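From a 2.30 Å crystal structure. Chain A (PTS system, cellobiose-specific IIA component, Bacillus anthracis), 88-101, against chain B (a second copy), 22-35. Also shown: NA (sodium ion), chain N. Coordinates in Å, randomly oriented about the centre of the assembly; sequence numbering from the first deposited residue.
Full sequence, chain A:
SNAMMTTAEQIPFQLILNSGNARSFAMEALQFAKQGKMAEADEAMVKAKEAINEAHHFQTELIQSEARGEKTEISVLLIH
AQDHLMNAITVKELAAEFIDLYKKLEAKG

Chain A (88-101) AITVKELAAEFIDL
Chain B 22-35: ARSFAMEALQFAKQ

The most unusual feature of this contact is a buried carboxylate that serves as a knob: the side chain of A:Glu97 sits among B:Met27, B:Leu30, B:Gln31 and B:Lys34, while its own residue also binds a sodium ion. The ion lies 2.7 Å from A:Glu97 O and 2.7 Å from A:Glu97 OE1, with one further ligand elsewhere in the structure. The example illustrates a general principle: helices too far apart for intimate backbone packing can be joined by long charged side chains whose aliphatic and polar parts both contribute.

Both stretches are α-helical, A:88-101 throughout and B:22-34, with phi near -60° and psi near -40° and i to i+4 hydrogen bonds such as A:Glu93 N to A:Ile89 O (3.1 Å) and B:Leu30 N to B:Ala26 O (3.0 Å). The axes run in the same direction, 7° from parallel, and approach no closer than 12.4 Å. In register, A:Thr90 CA is 10.2 Å from B:Arg23 CA. A:Glu93 CA is 9.3 Å from B:Met27 CA, and A:Glu97 CA is 8.7 Å from B:Leu30 CA. Together the stretches bury 452 Å².

At the N-terminal end, B:Arg23 reaches across extended through chi3 (chi1 to chi3 all t), with chi4 at 112° turning the guanidinium. A:Glu93, with chi1 and chi2 t, meets the guanidinium at its edge, so that OE1 accepts from both NE and NH2 of B:Arg23, each at 2.9 Å, in a salt bridge. NH2 of B:Arg23 also donates to A:Thr90 OG1 at 3.1 Å; A:Thr90 has chi1 m. The other carboxylate oxygen, A:Glu93 OE2, lies 3.2 Å from CG of B:Met27, a selenomethionine whose m, m, m chain folds its CE to 3.7 Å from A:Glu97 OE2.

A:Glu97 is bent, chi1 and chi2 both m. Its OE1 lies 3.2 Å from B:Leu30 CD2 (chi1 t, chi2 t) and accepts a hydrogen bond from B:Lys34 NZ at 2.7 Å, part of a salt bridge. This oxygen therefore faces both the ammonium and the sodium, two cations sharing one negative charge centre. B:Lys34, with chi1 and chi2 t, chi3 m and chi4 t, bridges two acids one helical turn apart on chain A: its NZ also donates to A:Asp100 OD2 at 3.1 Å, its second salt bridge, made with chi1 of A:Asp100 at -104°, between wells. CA-to-CB bonds of A:Glu93, A:Glu97 and A:Asp100 point toward chain B, and those of B:Arg23, B:Met27, B:Leu30 and B:Lys34 point toward chain A.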

# COMPACT_ATOMS: atom_id res chain seq x y z
N ALA A 88 -4.87 4.65 -0.71
CA ALA A 88 -4.99 5.99 -1.29
C ALA A 88 -3.93 6.93 -0.71
O ALA A 88 -3.29 7.69 -1.43
CB ALA A 88 -6.39 6.56 -1.05
N ILE A 89 -3.74 6.86 0.61
CA ILE A 89 -2.73 7.65 1.29
C ILE A 89 -1.33 7.31 0.76
O ILE A 89 -0.52 8.20 0.50
CB ILE A 89 -2.83 7.45 2.84
CG1 ILE A 89 -4.12 8.09 3.37
CG2 ILE A 89 -1.62 8.03 3.55
CD1 ILE A 89 -4.54 7.62 4.78
N THR A 90 -1.05 6.02 0.60
CA THR A 90 0.25 5.57 0.09
C THR A 90 0.47 6.02 -1.35
O THR A 90 1.54 6.51 -1.69
CB THR A 90 0.42 4.04 0.23
OG1 THR A 90 0.51 3.71 1.62
CG2 THR A 90 1.69 3.57 -0.47
N VAL A 91 -0.55 5.85 -2.19
CA VAL A 91 -0.47 6.23 -3.60
C VAL A 91 -0.27 7.74 -3.78
O VAL A 91 0.56 8.16 -4.58
CB VAL A 91 -1.69 5.72 -4.41
CG1 VAL A 91 -1.64 6.20 -5.85
CG2 VAL A 91 -1.75 4.19 -4.38
N LYS A 92 -1.02 8.54 -3.03
CA LYS A 92 -0.85 9.98 -3.06
C LYS A 92 0.58 10.37 -2.66
O LYS A 92 1.23 11.17 -3.34
CB LYS A 92 -1.86 10.67 -2.15
CG LYS A 92 -1.74 12.19 -2.12
CD LYS A 92 -2.68 12.79 -1.08
CE LYS A 92 -2.33 14.24 -0.79
NZ LYS A 92 -1.04 14.37 -0.05
N GLU A 93 1.07 9.79 -1.57
CA GLU A 93 2.39 10.09 -1.05
C GLU A 93 3.49 9.76 -2.06
O GLU A 93 4.46 10.51 -2.19
CB GLU A 93 2.64 9.37 0.28
CG GLU A 93 3.94 9.77 0.97
CD GLU A 93 4.03 9.30 2.42
OE1 GLU A 93 3.35 8.32 2.78
OE2 GLU A 93 4.81 9.91 3.18
N LEU A 94 3.35 8.65 -2.76
CA LEU A 94 4.37 8.26 -3.74
C LEU A 94 4.22 8.98 -5.08
O LEU A 94 5.21 9.29 -5.74
CB LEU A 94 4.41 6.74 -3.91
CG LEU A 94 4.83 5.99 -2.64
CD1 LEU A 94 4.71 4.49 -2.84
CD2 LEU A 94 6.25 6.37 -2.20
N ALA A 95 2.98 9.26 -5.46
CA ALA A 95 2.70 10.00 -6.68
C ALA A 95 3.31 11.40 -6.62
O ALA A 95 3.81 11.91 -7.62
CB ALA A 95 1.20 10.07 -6.93
N ALA A 96 3.27 12.01 -5.43
CA ALA A 96 4.00 13.25 -5.16
C ALA A 96 5.47 13.11 -5.54
O ALA A 96 6.07 14.05 -6.08
CB ALA A 96 3.87 13.62 -3.68
N GLU A 97 6.03 11.94 -5.24
CA GLU A 97 7.44 11.67 -5.50
C GLU A 97 7.73 11.38 -6.97
O GLU A 97 8.78 11.75 -7.47
CB GLU A 97 7.94 10.53 -4.60
CG GLU A 97 7.96 10.89 -3.11
CD GLU A 97 8.69 12.20 -2.82
OE1 GLU A 97 9.69 12.51 -3.51
OE2 GLU A 97 8.27 12.92 -1.89
N PHE A 98 6.79 10.73 -7.66
CA PHE A 98 6.90 10.61 -9.11
C PHE A 98 6.85 11.97 -9.79
O PHE A 98 7.63 12.25 -10.71
CB PHE A 98 5.81 9.71 -9.68
CG PHE A 98 6.08 8.25 -9.51
CD1 PHE A 98 7.03 7.61 -10.30
CD2 PHE A 98 5.39 7.51 -8.56
CE1 PHE A 98 7.30 6.26 -10.13
CE2 PHE A 98 5.65 6.15 -8.39
CZ PHE A 98 6.60 5.53 -9.18
N ILE A 99 5.94 12.82 -9.32
CA ILE A 99 5.75 14.15 -9.88
C ILE A 99 7.02 14.99 -9.73
O ILE A 99 7.44 15.66 -10.68
CB ILE A 99 4.52 14.85 -9.26
CG1 ILE A 99 3.25 14.04 -9.55
CG2 ILE A 99 4.39 16.28 -9.78
CD1 ILE A 99 2.08 14.34 -8.64
N ASP A 100 7.63 14.94 -8.55
CA ASP A 100 8.86 15.69 -8.30
C ASP A 100 9.99 15.20 -9.19
O ASP A 100 10.78 15.99 -9.70
CB ASP A 100 9.27 15.64 -6.82
CG ASP A 100 8.97 16.93 -6.08
OD1 ASP A 100 8.28 17.81 -6.64
OD2 ASP A 100 9.45 17.08 -4.94
N LEU A 101 10.03 13.88 -9.38
CA LEU A 101 11.03 13.26 -10.23
C LEU A 101 10.85 13.68 -11.69
O LEU A 101 11.83 13.90 -12.40
CB LEU A 101 11.00 11.73 -10.07
CG LEU A 101 12.00 10.88 -10.86
CD1 LEU A 101 13.43 11.37 -10.70
CD2 LEU A 101 11.89 9.43 -10.41
N ALA B 22 9.03 3.85 10.89
CA ALA B 22 9.69 3.27 9.72
C ALA B 22 9.35 4.08 8.47
O ALA B 22 10.24 4.46 7.70
CB ALA B 22 9.30 1.82 9.57
N ARG B 23 8.06 4.33 8.27
CA ARG B 23 7.57 5.13 7.14
C ARG B 23 8.24 6.50 7.11
O ARG B 23 8.68 6.97 6.06
CB ARG B 23 6.05 5.28 7.22
CG ARG B 23 5.39 5.75 5.93
CD ARG B 23 3.94 6.12 6.20
NE ARG B 23 3.20 6.43 4.98
CZ ARG B 23 2.21 5.68 4.50
NH1 ARG B 23 1.84 4.57 5.12
NH2 ARG B 23 1.59 6.06 3.39
N SER B 24 8.30 7.14 8.27
CA SER B 24 8.93 8.46 8.42
C SER B 24 10.40 8.42 8.00
O SER B 24 10.84 9.24 7.18
CB SER B 24 8.76 8.97 9.85
OG SER B 24 9.51 10.16 10.08
N PHE B 25 11.17 7.47 8.54
CA PHE B 25 12.57 7.30 8.16
C PHE B 25 12.75 7.14 6.65
O PHE B 25 13.64 7.75 6.06
CB PHE B 25 13.20 6.12 8.90
CG PHE B 25 13.67 6.43 10.30
CD1 PHE B 25 14.60 7.44 10.54
CD2 PHE B 25 13.20 5.69 11.38
CE1 PHE B 25 15.04 7.73 11.84
CE2 PHE B 25 13.64 5.97 12.68
CZ PHE B 25 14.57 6.99 12.90
N ALA B 26 11.89 6.33 6.03
CA ALA B 26 11.99 6.04 4.60
C ALA B 26 11.75 7.28 3.73
O ALA B 26 12.44 7.49 2.73
CB ALA B 26 11.03 4.92 4.20
N MSE B 27 10.76 8.09 4.10
CA MSE B 27 10.48 9.33 3.39
C MSE B 27 11.58 10.36 3.60
O MSE B 27 11.94 11.11 2.68
CB MSE B 27 9.12 9.90 3.80
CG MSE B 27 7.93 9.04 3.36
SE MSE B 27 7.94 8.62 1.44
CE MSE B 27 7.66 10.42 0.74
N GLU B 28 12.13 10.39 4.82
CA GLU B 28 13.27 11.26 5.11
C GLU B 28 14.45 10.86 4.24
O GLU B 28 15.17 11.73 3.73
CB GLU B 28 13.64 11.19 6.59
CG GLU B 28 12.71 11.98 7.50
CD GLU B 28 12.94 11.70 8.98
OE1 GLU B 28 13.51 10.63 9.31
OE2 GLU B 28 12.55 12.54 9.81
N ALA B 29 14.65 9.56 4.07
CA ALA B 29 15.71 9.03 3.22
C ALA B 29 15.52 9.52 1.79
O ALA B 29 16.48 9.97 1.14
CB ALA B 29 15.75 7.51 3.26
N LEU B 30 14.28 9.46 1.32
CA LEU B 30 13.95 9.87 -0.04
C LEU B 30 14.22 11.36 -0.25
O LEU B 30 14.74 11.74 -1.30
CB LEU B 30 12.48 9.54 -0.36
CG LEU B 30 12.07 9.51 -1.84
CD1 LEU B 30 10.62 9.04 -1.99
CD2 LEU B 30 12.26 10.88 -2.50
N GLN B 31 13.91 12.18 0.74
CA GLN B 31 14.16 13.63 0.64
C GLN B 31 15.66 13.95 0.63
O GLN B 31 16.12 14.83 -0.11
CB GLN B 31 13.44 14.43 1.74
CG GLN B 31 11.93 14.20 1.85
CD GLN B 31 11.18 14.26 0.52
OE1 GLN B 31 10.20 13.54 0.32
NE2 GLN B 31 11.64 15.12 -0.38
N PHE B 32 16.43 13.25 1.47
CA PHE B 32 17.88 13.40 1.48
C PHE B 32 18.47 13.10 0.11
O PHE B 32 19.27 13.88 -0.41
CB PHE B 32 18.53 12.48 2.52
CG PHE B 32 18.46 12.99 3.94
CD1 PHE B 32 18.92 14.27 4.26
CD2 PHE B 32 17.95 12.19 4.95
CE1 PHE B 32 18.85 14.74 5.57
CE2 PHE B 32 17.88 12.65 6.26
CZ PHE B 32 18.34 13.93 6.57
N ALA B 33 18.06 11.98 -0.48
CA ALA B 33 18.53 11.55 -1.79
C ALA B 33 18.23 12.60 -2.86
O ALA B 33 19.04 12.84 -3.75
CB ALA B 33 17.92 10.20 -2.17
N LYS B 34 17.05 13.20 -2.76
CA LYS B 34 16.60 14.26 -3.65
C LYS B 34 17.52 15.48 -3.57
O LYS B 34 17.77 16.14 -4.58
CB LYS B 34 15.17 14.66 -3.27
CG LYS B 34 14.42 15.44 -4.32
CD LYS B 34 13.03 15.83 -3.81
CE LYS B 34 12.06 14.66 -3.86
NZ LYS B 34 10.78 14.98 -3.16
N GLN B 35 18.01 15.76 -2.36
CA GLN B 35 18.91 16.89 -2.10
C GLN B 35 20.38 16.53 -2.36
O GLN B 35 21.26 17.37 -2.18
CB GLN B 35 18.74 17.37 -0.66
CG GLN B 35 17.38 17.97 -0.34
CD GLN B 35 17.20 18.30 1.13
OE1 GLN B 35 18.16 18.65 1.83
NE2 GLN B 35 15.97 18.18 1.61
NA NA N . 10.92 12.34 -5.89